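Molybdopterin converting factor, subunit 1 (MoaD) (Helicobacter pylori, PDB 3RPF) probably serves as the small, ubiquitin-like sulfur-carrier subunit of molybdopterin synthase, delivering sulfur to the catalytic subunit during molybdenum cofactor biosynthesis. Local coordinates at residues V5-F8 against G9-E13. Residues are numbered along the deposited sequence; the frame is centred on the assembly and turned at random.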
ATOM      1  N   VAL D   5      36.960  13.983  -6.527  1.00 44.28           N
ATOM      2  CA  VAL D   5      36.446  12.620  -6.535  1.00 43.65           C
ATOM      3  C   VAL D   5      35.894  12.313  -5.149  1.00 51.51           C
ATOM      4  O   VAL D   5      36.618  12.409  -4.159  1.00 49.15           O
ATOM      5  CB  VAL D   5      37.557  11.600  -6.860  1.00 57.32           C
ATOM      6  CG1 VAL D   5      36.990  10.197  -6.954  1.00 52.96           C
ATOM      7  CG2 VAL D   5      38.284  11.981  -8.153  1.00 52.30           C
ATOM      8  N   ARG D   6      34.609  11.959  -5.067  1.00 51.07           N
ATOM      9  CA  ARG D   6      34.001  11.633  -3.777  1.00 43.65           C
ATOM     10  C   ARG D   6      33.588  10.172  -3.747  1.00 44.82           C
ATOM     11  O   ARG D   6      33.239   9.596  -4.776  1.00 50.58           O
ATOM     12  CB  ARG D   6      32.803  12.539  -3.495  1.00 46.28           C
ATOM     13  CG  ARG D   6      33.071  14.034  -3.720  1.00 44.46           C
ATOM     14  CD  ARG D   6      31.855  14.879  -3.350  1.00 47.39           C
ATOM     15  NE  ARG D   6      30.656  14.465  -4.084  1.00 46.31           N
ATOM     16  CZ  ARG D   6      29.424  14.896  -3.813  1.00 53.02           C
ATOM     17  NH1 ARG D   6      29.216  15.753  -2.820  1.00 54.55           N
ATOM     18  NH2 ARG D   6      28.393  14.469  -4.535  1.00 47.68           N
ATOM     19  N   PHE D   7      33.629   9.572  -2.562  1.00 47.41           N
ATOM     20  CA  PHE D   7      33.323   8.152  -2.414  1.00 42.31           C
ATOM     21  C   PHE D   7      32.184   7.963  -1.413  1.00 42.96           C
ATOM     22  O   PHE D   7      32.325   8.297  -0.239  1.00 46.57           O
ATOM     23  CB  PHE D   7      34.576   7.398  -1.957  1.00 43.30           C
ATOM     24  CG  PHE D   7      35.776   7.616  -2.854  1.00 49.15           C
ATOM     25  CD1 PHE D   7      35.895   6.920  -4.048  1.00 52.47           C
ATOM     26  CD2 PHE D   7      36.770   8.517  -2.509  1.00 51.51           C
ATOM     27  CE1 PHE D   7      36.975   7.108  -4.879  1.00 53.23           C
ATOM     28  CE2 PHE D   7      37.871   8.720  -3.344  1.00 56.30           C
ATOM     29  CZ  PHE D   7      37.974   8.010  -4.531  1.00 57.37           C
ATOM     30  N   PHE D   8      31.072   7.442  -1.888  1.00 41.20           N
ATOM     31  CA  PHE D   8      29.883   7.308  -1.075  1.00 43.08           C
ATOM     32  C   PHE D   8      29.720   5.953  -0.402  1.00 44.64           C
ATOM     33  O   PHE D   8      30.306   4.967  -0.812  1.00 43.03           O
ATOM     34  CB  PHE D   8      28.649   7.649  -1.903  1.00 41.01           C
ATOM     35  CG  PHE D   8      28.391   9.115  -2.014  1.00 38.26           C
ATOM     36  CD1 PHE D   8      27.717   9.780  -1.024  1.00 45.40           C
ATOM     37  CD2 PHE D   8      28.837   9.826  -3.103  1.00 43.70           C
ATOM     38  CE1 PHE D   8      27.477  11.115  -1.122  1.00 45.58           C
ATOM     39  CE2 PHE D   8      28.597  11.166  -3.209  1.00 49.95           C
ATOM     40  CZ  PHE D   8      27.915  11.811  -2.212  1.00 50.95           C
ATOM     41  N   GLY D   9      28.907   5.932   0.637  1.00 45.00           N
ATOM     42  CA  GLY D   9      28.609   4.707   1.339  1.00 41.85           C
ATOM     43  C   GLY D   9      29.780   3.986   1.957  1.00 43.27           C
ATOM     44  O   GLY D   9      30.582   4.580   2.648  1.00 45.19           O
ATOM     45  N   PRO D  10      29.867   2.693   1.701  1.00 49.34           N
ATOM     46  CA  PRO D  10      30.867   1.817   2.320  1.00 49.15           C
ATOM     47  C   PRO D  10      32.320   2.134   1.971  1.00 47.13           C
ATOM     48  O   PRO D  10      33.203   1.744   2.725  1.00 50.51           O
ATOM     49  CB  PRO D  10      30.480   0.427   1.806  1.00 43.37           C
ATOM     50  CG  PRO D  10      29.628   0.674   0.635  1.00 44.65           C
ATOM     51  CD  PRO D  10      28.889   1.923   0.936  1.00 45.12           C
ATOM     52  N   ILE D  11      32.573   2.787   0.844  1.00 43.88           N
ATOM     53  CA  ILE D  11      33.944   3.020   0.444  1.00 44.06           C
ATOM     54  C   ILE D  11      34.695   3.777   1.525  1.00 44.30           C
ATOM     55  O   ILE D  11      34.200   4.729   2.085  1.00 45.81           O
ATOM     56  CB  ILE D  11      34.020   3.827  -0.820  1.00 44.55           C
ATOM     57  CG1 ILE D  11      33.386   3.066  -1.967  1.00 49.03           C
ATOM     58  CG2 ILE D  11      35.453   4.120  -1.141  1.00 44.76           C
ATOM     59  CD1 ILE D  11      33.140   3.904  -3.145  1.00 54.01           C
ATOM     60  N   LYS D  12      35.844   3.234   1.894  1.00 54.25           N
ATOM     61  CA  LYS D  12      36.752   3.814   2.879  1.00 57.82           C
ATOM     62  C   LYS D  12      37.565   5.066   2.494  1.00 58.10           C
ATOM     63  O   LYS D  12      37.792   5.947   3.299  1.00 61.79           O
ATOM     64  CB  LYS D  12      37.635   2.722   3.479  1.00 67.72           C
ATOM     65  CG  LYS D  12      36.880   1.788   4.389  1.00 75.15           C
ATOM     66  CD  LYS D  12      36.412   2.498   5.644  1.00 76.92           C
ATOM     67  CE  LYS D  12      36.028   1.517   6.738  1.00 79.57           C
ATOM     68  NZ  LYS D  12      36.066   0.113   6.272  1.00 81.89           N
ATOM     69  N   GLU D  13      38.035   5.105   1.266  1.00 53.55           N
ATOM     70  CA  GLU D  13      38.865   6.213   0.800  1.00 50.55           C
ATOM     71  C   GLU D  13      38.277   7.595   1.103  1.00 53.08           C
ATOM     72  O   GLU D  13      37.069   7.804   0.998  1.00 57.53           O
ATOM     73  CB  GLU D  13      39.113   6.095  -0.704  1.00 55.58           C
ATOM     74  CG  GLU D  13      39.902   7.268  -1.291  1.00 63.63           C
ATOM     75  CD  GLU D  13      41.370   7.269  -0.875  1.00 77.72           C
ATOM     76  OE1 GLU D  13      41.855   6.209  -0.424  1.00 76.60           O
ATOM     77  OE2 GLU D  13      42.039   8.326  -1.007  1.00 78.04           O
TER
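Phe7 places CG beside its own backbone N (chi1 -54°), and Glu13 sends CG opposite its N (chi1 176°) before its chain bends at chi2; the two side chains lie side by side and point the same way, once the turn has brought their backbones near. Glu13 CB lies 4.1 Å from the centroid of the Phe7 ring, 23° off the normal, a CH-pi contact over one face; Glu13 CG comes nearest to Phe7 CE2, at 3.2 Å. At the root of the ring Ile11 crosses Phe7 at about a right angle, and its branch CG2 rests 3.5 Å from Phe7 CB. A type II' turn from Phe8 to Ile11, with Gly9 at positive phi, reverses the chain after strand 4-7 and brings the CA atoms of Phe7 and Ile11 to 5.9 Å. Leu36 and Leu67 also touch Phe7, while Trp39 packs on Ile11. The CB of Phe8 points away from 9-13; its ring stacks on Tyr54 of the neighbouring catalytic subunit, whose Tyr124 packs on Pro10. No hydrogen bond joins 5-8 to 9-13; what they share in this bend of the ubiquitin-like fold is apolar packing and the turn, with aliphatic carbons of Glu13 meeting the ring while its carboxylate leads away.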